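Local coordinates for plasmin and fibronectin-binding protein A (Streptococcus pneumoniae, PDB 4MR0), which acts as a surface adhesin and invasin that binds human fibronectin, plasmin, plasminogen and serum albumin, helping the bacterium attach to and enter host cells, at residues 383-388 against 428-433; 412-417 against 447-452; 490-495 against 509-514; 367-372 against 390-395; 517-522 against 563-568. All coordinates share one frame; numbering follows the deposited sequence.

Contact 1. Residues 383-388 against 428-433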
# COMPACT_ATOMS: atom_id res chain seq x y z
N GLY A 383 -2.71 6.82 10.09
CA GLY A 383 -3.88 7.64 9.82
C GLY A 383 -5.03 6.98 9.08
O GLY A 383 -5.68 7.63 8.26
N PHE A 384 -5.29 5.70 9.34
CA PHE A 384 -6.42 5.00 8.72
C PHE A 384 -7.40 4.62 9.83
O PHE A 384 -6.99 4.42 10.97
CB PHE A 384 -5.98 3.69 8.03
CG PHE A 384 -5.40 3.87 6.65
CD1 PHE A 384 -5.21 5.13 6.10
CD2 PHE A 384 -5.01 2.75 5.91
CE1 PHE A 384 -4.63 5.28 4.83
CE2 PHE A 384 -4.44 2.88 4.65
CZ PHE A 384 -4.24 4.16 4.11
N THR A 385 -8.67 4.50 9.49
CA THR A 385 -9.68 4.10 10.47
C THR A 385 -10.57 3.04 9.82
O THR A 385 -11.03 3.21 8.70
CB THR A 385 -10.54 5.29 10.91
OG1 THR A 385 -9.68 6.34 11.40
CG2 THR A 385 -11.49 4.87 12.04
N ASP A 386 -10.78 1.93 10.53
CA ASP A 386 -11.59 0.83 10.03
C ASP A 386 -10.91 0.22 8.80
O ASP A 386 -11.30 0.47 7.66
CB ASP A 386 -13.01 1.30 9.69
CG ASP A 386 -13.90 0.16 9.19
OD1 ASP A 386 -13.53 -1.02 9.38
OD2 ASP A 386 -14.97 0.45 8.60
N VAL A 387 -9.89 -0.58 9.07
CA VAL A 387 -9.12 -1.24 8.03
C VAL A 387 -9.24 -2.74 8.18
O VAL A 387 -9.30 -3.26 9.30
CB VAL A 387 -7.62 -0.88 8.15
CG1 VAL A 387 -6.84 -1.55 7.04
CG2 VAL A 387 -7.45 0.63 8.12
N LEU A 388 -9.29 -3.43 7.05
CA LEU A 388 -9.38 -4.88 7.06
C LEU A 388 -8.33 -5.44 6.10
O LEU A 388 -8.41 -5.22 4.88
CB LEU A 388 -10.78 -5.36 6.64
CG LEU A 388 -10.93 -6.89 6.53
CD1 LEU A 388 -10.61 -7.53 7.88
CD2 LEU A 388 -12.35 -7.24 6.09
N ASN A 428 -4.04 5.37 13.96
CA ASN A 428 -4.77 4.16 13.55
C ASN A 428 -5.72 3.57 14.59
O ASN A 428 -5.33 3.34 15.74
CB ASN A 428 -3.79 3.06 13.14
CG ASN A 428 -2.96 3.43 11.92
OD1 ASN A 428 -3.46 4.02 10.97
ND2 ASN A 428 -1.68 3.05 11.94
N LYS A 429 -6.96 3.31 14.18
CA LYS A 429 -7.95 2.69 15.06
C LYS A 429 -8.81 1.73 14.24
O LYS A 429 -9.00 1.93 13.04
CB LYS A 429 -8.86 3.75 15.70
CG LYS A 429 -8.15 4.68 16.67
CD LYS A 429 -9.10 5.76 17.18
CE LYS A 429 -8.32 6.85 17.91
NZ LYS A 429 -7.33 7.48 16.99
N GLN A 430 -9.32 0.69 14.90
CA GLN A 430 -10.16 -0.28 14.22
C GLN A 430 -9.42 -0.93 13.06
O GLN A 430 -9.83 -0.82 11.91
CB GLN A 430 -11.44 0.40 13.72
CG GLN A 430 -12.31 0.97 14.83
CD GLN A 430 -13.42 1.86 14.31
OE1 GLN A 430 -13.39 3.08 14.48
NE2 GLN A 430 -14.41 1.25 13.66
N VAL A 431 -8.33 -1.61 13.38
CA VAL A 431 -7.55 -2.30 12.37
C VAL A 431 -7.66 -3.79 12.62
O VAL A 431 -7.41 -4.27 13.73
CB VAL A 431 -6.05 -1.90 12.42
CG1 VAL A 431 -5.28 -2.71 11.39
CG2 VAL A 431 -5.89 -0.41 12.15
N VAL A 432 -8.06 -4.52 11.58
CA VAL A 432 -8.19 -5.96 11.68
C VAL A 432 -7.22 -6.60 10.69
O VAL A 432 -7.24 -6.30 9.50
CB VAL A 432 -9.63 -6.42 11.36
CG1 VAL A 432 -9.72 -7.95 11.38
CG2 VAL A 432 -10.59 -5.84 12.38
N ILE A 433 -6.35 -7.46 11.22
CA ILE A 433 -5.37 -8.18 10.43
C ILE A 433 -5.73 -9.64 10.67
O ILE A 433 -5.41 -10.21 11.71
CB ILE A 433 -3.95 -7.89 10.96
CG1 ILE A 433 -3.67 -6.39 10.85
CG2 ILE A 433 -2.91 -8.67 10.17
CD1 ILE A 433 -2.44 -5.92 11.60
O HOH W 1 -1.52 6.15 12.98
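Asn428 reaches over to the backbone of Phe384 at the buried end of this pairing, where successive coils of the parallel beta-helix run side by side. Its CG stands anti to the carbonyl carbon (chi1 -64°), beside the backbone N, and OD1 beyond it accepts from Phe384 N at 3.0 Å in a nearly straight hydrogen bond. ND2 of the same amide is held by Phe381 O, and water 1 accepts from both Gly383 N and Asn428 N. Further along, the strands close up in parallel register: Val387 N donates to Gln430 O at 2.9 Å, and Val432 N to Val387 O at 2.9 Å. Val387 and Val431 share the buried face of the sheet.

The face with Thr385, Lys429, Leu388 and Val432 is more open to solvent, yet Leu388 CD1 still packs 3.6 Å from Val432 CG1. Exposed Gln430 lays CB over the backbone of Asp386, 3.6 Å from its N, and brings OE1 to 3.6 Å from Thr385 CG2. Lys429 leads away to a salt bridge with Asp426, and the Asp386 side chain lies about 3 Å from a bound calcium ion.

The two coils are therefore held together chiefly by backbone amides and one asparagine amide, with charged groups turned to other partners.

Contact 2. Residues 412-417 against 447-452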
# COMPACT_ATOMS: atom_id res chain seq x y z
N LEU A 412 6.22 -6.75 7.06
CA LEU A 412 5.21 -7.01 6.04
C LEU A 412 3.89 -6.27 6.23
O LEU A 412 3.31 -5.77 5.27
CB LEU A 412 5.02 -8.52 5.89
CG LEU A 412 6.38 -9.16 5.51
CD1 LEU A 412 6.23 -10.63 5.20
CD2 LEU A 412 6.97 -8.43 4.31
N VAL A 413 3.41 -6.21 7.46
CA VAL A 413 2.21 -5.43 7.77
C VAL A 413 2.74 -4.49 8.83
O VAL A 413 3.26 -4.93 9.86
CB VAL A 413 1.06 -6.28 8.34
CG1 VAL A 413 -0.04 -5.36 8.83
CG2 VAL A 413 0.50 -7.20 7.27
N ASN A 414 2.62 -3.19 8.60
CA ASN A 414 3.14 -2.22 9.55
C ASN A 414 2.20 -1.02 9.72
O ASN A 414 2.27 -0.07 8.95
CB ASN A 414 4.52 -1.75 9.06
CG ASN A 414 5.23 -0.85 10.06
OD1 ASN A 414 4.70 -0.53 11.12
ND2 ASN A 414 6.45 -0.45 9.72
N ALA A 415 1.32 -1.09 10.71
CA ALA A 415 0.40 0.01 11.00
C ALA A 415 1.11 0.81 12.08
O ALA A 415 1.10 0.43 13.24
CB ALA A 415 -0.92 -0.52 11.54
N TYR A 416 1.71 1.93 11.68
CA TYR A 416 2.46 2.76 12.60
C TYR A 416 1.86 4.14 12.83
O TYR A 416 0.81 4.46 12.28
CB TYR A 416 3.90 2.90 12.10
CG TYR A 416 4.06 3.85 10.94
CD1 TYR A 416 3.62 3.51 9.66
CD2 TYR A 416 4.64 5.11 11.12
CE1 TYR A 416 3.74 4.40 8.58
CE2 TYR A 416 4.77 6.01 10.06
CZ TYR A 416 4.32 5.65 8.80
OH TYR A 416 4.47 6.54 7.76
N SER A 417 2.53 4.94 13.64
CA SER A 417 2.07 6.28 13.96
C SER A 417 2.99 7.34 13.38
O SER A 417 4.21 7.25 13.51
CB SER A 417 1.97 6.45 15.48
OG SER A 417 1.05 5.53 16.04
N ALA A 447 6.81 -10.08 10.52
CA ALA A 447 5.56 -10.35 9.82
C ALA A 447 4.53 -9.24 10.06
O ALA A 447 4.07 -8.59 9.12
CB ALA A 447 4.98 -11.68 10.28
N ILE A 448 4.20 -9.02 11.32
CA ILE A 448 3.20 -8.04 11.70
C ILE A 448 3.66 -7.06 12.76
O ILE A 448 4.29 -7.45 13.75
CB ILE A 448 1.94 -8.74 12.25
CG1 ILE A 448 1.37 -9.69 11.20
CG2 ILE A 448 0.91 -7.71 12.68
CD1 ILE A 448 0.27 -10.60 11.73
N ARG A 449 3.31 -5.80 12.56
CA ARG A 449 3.66 -4.74 13.49
C ARG A 449 2.54 -3.69 13.56
O ARG A 449 2.06 -3.22 12.53
CB ARG A 449 4.97 -4.07 13.06
CG ARG A 449 5.39 -2.90 13.92
CD ARG A 449 6.75 -2.38 13.49
NE ARG A 449 7.28 -1.40 14.44
CZ ARG A 449 6.94 -0.12 14.47
NH1 ARG A 449 6.06 0.36 13.59
NH2 ARG A 449 7.47 0.68 15.38
N VAL A 450 2.13 -3.35 14.78
CA VAL A 450 1.11 -2.33 15.00
C VAL A 450 1.67 -1.53 16.15
O VAL A 450 1.92 -2.07 17.23
CB VAL A 450 -0.25 -2.93 15.43
CG1 VAL A 450 -1.23 -1.81 15.78
CG2 VAL A 450 -0.83 -3.78 14.31
N ALA A 451 1.88 -0.23 15.94
CA ALA A 451 2.48 0.53 17.02
C ALA A 451 2.30 2.03 17.06
O ALA A 451 1.93 2.66 16.07
CB ALA A 451 3.97 0.22 17.05
N LYS A 452 2.54 2.57 18.25
CA LYS A 452 2.57 4.00 18.46
C LYS A 452 4.05 4.03 18.82
O LYS A 452 4.42 3.89 19.99
CB LYS A 452 1.71 4.46 19.63
CG LYS A 452 1.66 5.99 19.68
CD LYS A 452 0.76 6.55 20.75
CE LYS A 452 1.34 6.33 22.13
NZ LYS A 452 0.57 7.13 23.13
O HOH W 2 -0.60 1.98 14.59
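Arg449 lies alongside Asn414 on neighbouring parallel strands of the beta-helix, 412-417 and 447-452, and buries more surface here than any other residue of the two segments. Its chain is extended from CG to NE, with CG anti to the backbone N (chi1 177°), and runs beside Asn414 with both side chains pointing the same way. CD passes 3.6 Å from Asn414 OD1, and NH1 then donates to that oxygen at 3.0 Å. The acceptor sits at the guanidinium edge, in its plane, although the amide itself is turned 81° from that plane. Tyr416 CB lies at the same edge, and Ala451 CB covers part of one guanidinium face. Salt bridges to Asp453 through NH2 and to Glu484 through NE complete the grip, so the charge is shared by two carboxylates and the rotation of the guanidinium is fixed from several directions.

Val413, next in buried area, takes part mainly through its backbone. Its N donates to Ala447 O at 3.0 Å and its O accepts from Arg449 N at 2.8 Å, while its side chain shares with Ile448 the apolar face that also carries Ala415 and Val450 and packs against Ile433. Ala447 contributes a carbonyl whose oxygen also touches Leu412 CB, and its methyl, turned away from the partner strand, packs on Phe438, Ile440 and Ile471.

At the far end, Ser417 OG donates to Ala451 O at 3.0 Å, in the carbonyl plane and on a lone pair, and water 2 donates to that same oxygen and to Ala415 O.

Contact 3. Residues 490-495 against 509-514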
# COMPACT_ATOMS: atom_id res chain seq x y z
N ASP A 490 -6.07 0.47 23.85
CA ASP A 490 -7.27 -0.22 24.30
C ASP A 490 -7.79 -1.18 23.25
O ASP A 490 -7.51 -1.03 22.05
CB ASP A 490 -8.34 0.83 24.63
CG ASP A 490 -9.46 0.29 25.50
OD1 ASP A 490 -9.37 -0.85 25.99
OD2 ASP A 490 -10.45 1.04 25.71
N ASN A 491 -8.54 -2.17 23.71
CA ASN A 491 -9.13 -3.18 22.84
C ASN A 491 -8.18 -3.86 21.87
O ASN A 491 -8.34 -3.76 20.65
CB ASN A 491 -10.32 -2.57 22.09
CG ASN A 491 -11.48 -2.25 23.01
OD1 ASN A 491 -11.95 -3.11 23.75
ND2 ASN A 491 -11.96 -1.01 22.96
N LEU A 492 -7.18 -4.54 22.42
CA LEU A 492 -6.23 -5.28 21.61
C LEU A 492 -6.60 -6.76 21.70
O LEU A 492 -6.77 -7.29 22.80
CB LEU A 492 -4.80 -5.10 22.14
CG LEU A 492 -3.74 -6.02 21.52
CD1 LEU A 492 -3.55 -5.69 20.06
CD2 LEU A 492 -2.41 -5.87 22.27
N VAL A 493 -6.72 -7.41 20.55
CA VAL A 493 -7.05 -8.84 20.50
C VAL A 493 -6.03 -9.55 19.60
O VAL A 493 -5.89 -9.22 18.42
CB VAL A 493 -8.46 -9.09 19.92
CG1 VAL A 493 -8.69 -10.59 19.71
CG2 VAL A 493 -9.52 -8.52 20.86
N VAL A 494 -5.32 -10.51 20.18
CA VAL A 494 -4.34 -11.30 19.43
C VAL A 494 -4.71 -12.74 19.72
O VAL A 494 -4.38 -13.26 20.79
CB VAL A 494 -2.90 -11.01 19.93
CG1 VAL A 494 -1.89 -11.69 19.01
CG2 VAL A 494 -2.67 -9.51 19.98
N SER A 495 -5.40 -13.39 18.79
CA SER A 495 -5.86 -14.75 19.04
C SER A 495 -5.85 -15.71 17.87
O SER A 495 -5.96 -15.31 16.71
CB SER A 495 -7.27 -14.71 19.62
OG SER A 495 -7.33 -13.87 20.76
N GLU A 509 4.03 -4.83 24.12
CA GLU A 509 4.77 -3.89 24.95
C GLU A 509 4.09 -2.56 25.21
O GLU A 509 3.67 -1.88 24.27
CB GLU A 509 6.13 -3.64 24.29
CG GLU A 509 7.03 -2.68 25.03
CD GLU A 509 8.36 -2.48 24.32
OE1 GLU A 509 8.71 -3.31 23.44
OE2 GLU A 509 9.07 -1.50 24.64
N ASP A 510 4.00 -2.19 26.48
CA ASP A 510 3.41 -0.91 26.88
C ASP A 510 1.97 -0.67 26.47
O ASP A 510 1.56 0.48 26.32
CB ASP A 510 4.27 0.24 26.36
CG ASP A 510 5.52 0.45 27.19
OD1 ASP A 510 5.39 0.96 28.32
OD2 ASP A 510 6.62 0.10 26.71
N SER A 511 1.20 -1.74 26.28
CA SER A 511 -0.19 -1.59 25.89
C SER A 511 -1.07 -1.43 27.12
O SER A 511 -0.77 -1.98 28.18
CB SER A 511 -0.62 -2.79 25.05
OG SER A 511 0.15 -2.85 23.86
N LYS A 512 -2.15 -0.67 26.98
CA LYS A 512 -3.06 -0.42 28.09
C LYS A 512 -4.50 -0.80 27.75
O LYS A 512 -4.79 -1.26 26.64
CB LYS A 512 -3.00 1.07 28.47
CG LYS A 512 -1.60 1.51 28.92
CD LYS A 512 -1.28 2.97 28.56
CE LYS A 512 -1.87 3.98 29.54
NZ LYS A 512 -1.37 5.36 29.25
N GLY A 513 -5.40 -0.62 28.71
CA GLY A 513 -6.79 -0.95 28.48
C GLY A 513 -7.03 -2.44 28.30
O GLY A 513 -6.24 -3.27 28.76
N LYS A 514 -8.11 -2.78 27.60
CA LYS A 514 -8.48 -4.17 27.38
C LYS A 514 -7.56 -4.94 26.43
O LYS A 514 -7.38 -4.56 25.26
CB LYS A 514 -9.92 -4.26 26.89
CG LYS A 514 -10.44 -5.68 26.81
CD LYS A 514 -11.94 -5.73 26.63
CE LYS A 514 -12.45 -7.15 26.73
NZ LYS A 514 -12.02 -7.79 28.01
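A corner between two faces of the parallel beta-helix, in and just beyond the fifth PbH1 repeat, brings the start of strand 490-500 against the loop that leads into strand 515-523. Asp490 carries the contact. Its CG stands anti to the backbone N (chi1 -162°), and OD1 accepts from two backbone amides. Lys514 N, across the contact, meets it at 2.8 Å, nearly along the C-O axis; the N of the following residue, Asn491, adds a local, bent bond, also at 2.8 Å, from above the carboxylate plane. The two donors come from opposite faces of that plane, so the carboxylate oxygen is clamped between the loop and its own strand.

Gly513, at positive phi (67°), passes close by, its CA 3.6 Å from Asp490 OD1, and its carbonyl accepts from Tyr560 OH of the C-terminal hairpin. Lys514 loses the most surface to the partner segment, yet its ammonium end leads away; what touches is its CB, 3.6 Å from Asp490 OD1, and its CD, which crosses Asn491 OD1 at 3.9 Å. Inward of this polar corner, Leu492 turns its side chain to the apolar interior, against Ile464, Leu485 and Ile508, with Ser511 at its margin.

The loop is joined to the strand once more where Leu492 N donates to Lys514 O at 2.8 Å, with an N-H...O angle of 165°.

Contact 4. Residues 367-372 against 390-395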
# COMPACT_ATOMS: atom_id res chain seq x y z
N LEU A 367 -7.81 -7.24 0.44
CA LEU A 367 -8.19 -8.64 0.40
C LEU A 367 -7.58 -9.58 -0.63
O LEU A 367 -7.45 -9.25 -1.81
CB LEU A 367 -9.71 -8.71 0.23
CG LEU A 367 -10.53 -7.69 1.03
CD1 LEU A 367 -11.97 -7.72 0.52
CD2 LEU A 367 -10.48 -8.01 2.52
N ASN A 368 -7.24 -10.77 -0.17
CA ASN A 368 -6.73 -11.81 -1.03
C ASN A 368 -5.69 -11.38 -2.07
O ASN A 368 -5.79 -11.76 -3.24
CB ASN A 368 -7.93 -12.45 -1.74
CG ASN A 368 -9.00 -12.91 -0.77
OD1 ASN A 368 -10.19 -12.91 -1.08
ND2 ASN A 368 -8.57 -13.32 0.42
N ASN A 369 -4.70 -10.58 -1.66
CA ASN A 369 -3.64 -10.15 -2.57
C ASN A 369 -2.39 -10.97 -2.30
O ASN A 369 -2.26 -11.59 -1.25
CB ASN A 369 -3.28 -8.67 -2.36
CG ASN A 369 -4.46 -7.75 -2.55
OD1 ASN A 369 -5.04 -7.24 -1.58
ND2 ASN A 369 -4.83 -7.53 -3.80
N HIS A 370 -1.46 -10.96 -3.26
CA HIS A 370 -0.19 -11.67 -3.10
C HIS A 370 0.93 -10.63 -3.13
O HIS A 370 1.20 -10.04 -4.17
CB HIS A 370 0.01 -12.69 -4.23
CG HIS A 370 1.27 -13.50 -4.09
ND1 HIS A 370 1.62 -14.48 -4.99
CD2 HIS A 370 2.26 -13.47 -3.16
CE1 HIS A 370 2.77 -15.03 -4.61
NE2 HIS A 370 3.17 -14.43 -3.51
N PHE A 371 1.56 -10.40 -1.98
CA PHE A 371 2.65 -9.44 -1.88
C PHE A 371 3.93 -10.26 -1.96
O PHE A 371 4.42 -10.78 -0.95
CB PHE A 371 2.55 -8.70 -0.55
CG PHE A 371 1.27 -7.95 -0.37
CD1 PHE A 371 0.99 -6.83 -1.16
CD2 PHE A 371 0.33 -8.36 0.57
CE1 PHE A 371 -0.22 -6.12 -1.00
CE2 PHE A 371 -0.88 -7.66 0.73
CZ PHE A 371 -1.15 -6.55 -0.05
N ASP A 372 4.46 -10.37 -3.18
CA ASP A 372 5.62 -11.19 -3.47
C ASP A 372 7.01 -10.57 -3.29
O ASP A 372 7.59 -10.03 -4.23
CB ASP A 372 5.49 -11.72 -4.89
CG ASP A 372 6.29 -12.99 -5.13
OD1 ASP A 372 7.05 -13.40 -4.23
OD2 ASP A 372 6.15 -13.57 -6.22
N LYS A 390 -7.16 -8.86 5.11
CA LYS A 390 -7.55 -10.26 5.23
C LYS A 390 -7.28 -11.20 4.06
O LYS A 390 -7.45 -10.84 2.89
CB LYS A 390 -9.04 -10.29 5.57
CG LYS A 390 -9.67 -11.66 5.66
CD LYS A 390 -11.01 -11.55 6.37
CE LYS A 390 -12.13 -12.18 5.57
NZ LYS A 390 -12.35 -11.47 4.28
N GLY A 391 -6.86 -12.41 4.41
CA GLY A 391 -6.60 -13.44 3.41
C GLY A 391 -5.51 -13.17 2.39
O GLY A 391 -5.54 -13.73 1.29
N ASN A 392 -4.54 -12.33 2.75
CA ASN A 392 -3.45 -12.00 1.85
C ASN A 392 -2.27 -12.95 2.07
O ASN A 392 -2.16 -13.59 3.11
CB ASN A 392 -2.98 -10.57 2.10
CG ASN A 392 -4.07 -9.55 1.85
OD1 ASN A 392 -4.37 -9.20 0.71
ND2 ASN A 392 -4.69 -9.08 2.93
N ARG A 393 -1.40 -13.04 1.07
CA ARG A 393 -0.21 -13.87 1.16
C ARG A 393 1.01 -12.95 1.06
O ARG A 393 1.20 -12.26 0.06
CB ARG A 393 -0.20 -14.89 0.03
CG ARG A 393 1.12 -15.60 -0.13
CD ARG A 393 1.04 -16.68 -1.19
NE ARG A 393 2.35 -17.22 -1.52
CZ ARG A 393 2.56 -18.19 -2.40
NH1 ARG A 393 1.54 -18.73 -3.05
NH2 ARG A 393 3.80 -18.61 -2.64
N PHE A 394 1.83 -12.93 2.11
CA PHE A 394 3.03 -12.09 2.11
C PHE A 394 4.25 -12.99 2.06
O PHE A 394 4.53 -13.71 3.02
CB PHE A 394 3.13 -11.26 3.39
CG PHE A 394 1.95 -10.35 3.64
CD1 PHE A 394 0.70 -10.87 3.97
CD2 PHE A 394 2.12 -8.96 3.60
CE1 PHE A 394 -0.37 -10.02 4.28
CE2 PHE A 394 1.06 -8.10 3.90
CZ PHE A 394 -0.18 -8.63 4.24
N ASP A 395 4.99 -12.94 0.95
CA ASP A 395 6.19 -13.76 0.83
C ASP A 395 7.42 -12.87 0.96
O ASP A 395 7.43 -11.72 0.52
CB ASP A 395 6.23 -14.49 -0.51
CG ASP A 395 5.17 -15.58 -0.61
OD1 ASP A 395 4.97 -16.32 0.38
OD2 ASP A 395 4.56 -15.72 -1.69
O HOH W 3 6.12 -9.31 0.67
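His370 and Arg393 lie side by side on adjacent parallel strands of the beta-helix, pointing the same way, with the guanidinium flat on the imidazole. The group centres are 4.4 Å apart and the planes inclined at 26°. Arg393 is extended from CG to NE, which carries CD over the histidine ring, 4.0 Å from its centroid. Asp395 crosses His370 obliquely, its carboxylate nearly perpendicular to the imidazole. OD2 receives His370 NE2 at 2.6 Å on the anti side, in a short but bent bond with NE2 tilted out of the carboxylate plane. The same oxygen takes Arg393 NE at 2.7 Å on the syn side, as a salt bridge, and so fixes both stacked groups. Asn439 holds OD1, and Tyr335 meets His370 edge-to-face.

The opposite face of the sheet is aromatic. Phe371 and Phe394 run alongside each other with planes at 40°, an oblique pair in which CD2 of Phe371 lies 3.4 Å from CE2 of Phe394. Phe336 and Phe438 extend this row of rings along the interior.

At the turn preceding the strands, Asn392 sends OD1 to Asn369 N at 2.8 Å while its own N is held by Asn436 OD1, consistent with the asparagine stacks known from parallel beta-helices.

Beyond the last backbone bond, water 3 donates to Phe371 O at 2.8 Å and to Asp395 O at 2.7 Å.

Contact 5. Residues 517-522 against 563-568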
# COMPACT_ATOMS: atom_id res chain seq x y z
N VAL A 517 -5.49 -12.16 24.63
CA VAL A 517 -4.59 -12.99 23.84
C VAL A 517 -5.05 -14.42 24.09
O VAL A 517 -4.78 -14.99 25.15
CB VAL A 517 -3.13 -12.81 24.30
CG1 VAL A 517 -2.20 -13.69 23.47
CG2 VAL A 517 -2.73 -11.35 24.17
N LEU A 518 -5.74 -15.00 23.11
CA LEU A 518 -6.29 -16.34 23.28
C LEU A 518 -5.94 -17.40 22.26
O LEU A 518 -6.11 -17.23 21.06
CB LEU A 518 -7.82 -16.26 23.37
CG LEU A 518 -8.42 -15.31 24.41
CD1 LEU A 518 -9.91 -15.18 24.16
CD2 LEU A 518 -8.14 -15.84 25.82
N ASN A 519 -5.47 -18.53 22.79
CA ASN A 519 -5.15 -19.71 22.01
C ASN A 519 -4.38 -19.57 20.71
O ASN A 519 -4.83 -20.02 19.66
CB ASN A 519 -6.45 -20.48 21.78
CG ASN A 519 -7.24 -20.66 23.06
OD1 ASN A 519 -6.71 -21.13 24.07
ND2 ASN A 519 -8.52 -20.30 23.04
N ASN A 520 -3.22 -18.96 20.79
CA ASN A 520 -2.36 -18.83 19.63
C ASN A 520 -1.54 -20.13 19.66
O ASN A 520 -1.46 -20.77 20.70
CB ASN A 520 -1.45 -17.61 19.77
CG ASN A 520 -2.23 -16.31 19.75
OD1 ASN A 520 -2.69 -15.87 18.69
ND2 ASN A 520 -2.38 -15.69 20.91
N GLN A 521 -0.98 -20.52 18.52
CA GLN A 521 -0.18 -21.74 18.44
C GLN A 521 1.26 -21.42 18.04
O GLN A 521 1.50 -20.55 17.19
CB GLN A 521 -0.81 -22.72 17.44
CG GLN A 521 -1.99 -23.50 17.99
CD GLN A 521 -2.76 -24.23 16.91
OE1 GLN A 521 -2.17 -24.87 16.03
NE2 GLN A 521 -4.09 -24.16 16.97
N PHE A 522 2.21 -22.12 18.65
CA PHE A 522 3.63 -21.88 18.37
C PHE A 522 4.36 -23.19 18.10
O PHE A 522 4.16 -24.18 18.81
CB PHE A 522 4.28 -21.17 19.56
CG PHE A 522 3.54 -19.94 20.01
CD1 PHE A 522 3.80 -18.70 19.42
CD2 PHE A 522 2.58 -20.02 21.00
CE1 PHE A 522 3.11 -17.56 19.83
CE2 PHE A 522 1.88 -18.88 21.41
CZ PHE A 522 2.14 -17.65 20.82
N VAL A 563 -3.58 -17.01 31.90
CA VAL A 563 -4.40 -18.20 32.05
C VAL A 563 -3.79 -19.32 31.23
O VAL A 563 -3.31 -19.11 30.12
CB VAL A 563 -5.85 -17.94 31.57
CG1 VAL A 563 -6.69 -19.19 31.76
CG2 VAL A 563 -6.45 -16.77 32.33
N THR A 564 -3.80 -20.53 31.79
CA THR A 564 -3.23 -21.69 31.12
C THR A 564 -4.10 -22.23 29.99
O THR A 564 -5.33 -22.25 30.08
CB THR A 564 -2.96 -22.84 32.13
OG1 THR A 564 -1.74 -22.58 32.83
CG2 THR A 564 -2.86 -24.18 31.41
N ASN A 565 -3.44 -22.66 28.92
CA ASN A 565 -4.09 -23.27 27.77
C ASN A 565 -3.10 -24.36 27.39
O ASN A 565 -1.90 -24.11 27.29
CB ASN A 565 -4.28 -22.25 26.61
CG ASN A 565 -3.00 -22.00 25.81
OD1 ASN A 565 -2.43 -22.92 25.23
ND2 ASN A 565 -2.57 -20.75 25.77
N ASN A 566 -3.59 -25.59 27.21
CA ASN A 566 -2.67 -26.67 26.87
C ASN A 566 -2.51 -26.93 25.38
O ASN A 566 -3.01 -27.92 24.83
CB ASN A 566 -3.07 -27.96 27.60
CG ASN A 566 -2.65 -27.94 29.06
OD1 ASN A 566 -3.38 -27.47 29.93
ND2 ASN A 566 -1.44 -28.45 29.33
N LEU A 567 -1.81 -26.01 24.73
CA LEU A 567 -1.51 -26.08 23.31
C LEU A 567 -0.01 -25.85 23.21
O LEU A 567 0.47 -24.73 23.38
CB LEU A 567 -2.24 -24.96 22.56
CG LEU A 567 -3.76 -25.00 22.34
CD1 LEU A 567 -4.50 -25.32 23.63
CD2 LEU A 567 -4.21 -23.66 21.79
N SER A 568 0.75 -26.92 22.95
CA SER A 568 2.20 -26.79 22.85
C SER A 568 2.80 -27.51 21.65
O SER A 568 2.16 -28.37 21.04
CB SER A 568 2.86 -27.29 24.14
OG SER A 568 2.63 -28.68 24.32
O HOH W 4 1.01 -24.16 20.75
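Segments 517-522 and 563-568 pass each other without beta pairing, their nearest CA atoms, those of Gln521 and Leu567, being 6.7 Å apart, and the second segment folds through an inverse gamma turn centred on Asn566. That turn leaves Leu567 facing 517-522. Its CD2 is the touching atom, 3.9 Å from Asn519 CB and 4.1 Å from Asn520 O, with Gln521 CG a little farther off. Leu567 is poorly ordered, so this loose van der Waals contact is probably mobile.

Asn519 and Asn565 slide past each other in opposite directions, amide planes 77° apart. The atoms that meet are Asn519 OD1 and Asn565 CB, at 3.7 Å. CG of Asn565 sits in the crowded position between its backbone N and carbonyl carbon (chi1 78°), and its ND2 donates to Asn550 OD1. At the far end water 4 bridges the segments, accepting from Phe522 N and donating weakly to Leu567 O.

Strand 515-523 belongs to one of the last coils of the beta-helix and is tied on one side to strand 490-500 through Asn520 and Asn497, while the antiparallel hairpin 551-556/559-564 lies against it, with Asn552 of the hairpin accepting from Asn519 N.

How the contacts relate
Contacts 1 and 4 both use strand 387-396, one at its beginning and one past its bend, and meet through Leu388 and Leu367. Contact 2 belongs to another face of the same coils; it is the most buried of the five and touches both, Val413 packing on Ile433 of contact 1 and on Phe394 of contact 4. These three share parallel backbone pairing and an apolar inner face; the other face is largely polar or charged in contacts 2 and 4 but mixed in contact 1, where Leu388 and Val432 pair. Contacts 3 and 5, nearer the C-terminal end, join through Ser495 and Leu518. Contact 3 ties a loop to a strand through a carboxylate and one backbone bond, whereas surface contact 5 has van der Waals touches and a water.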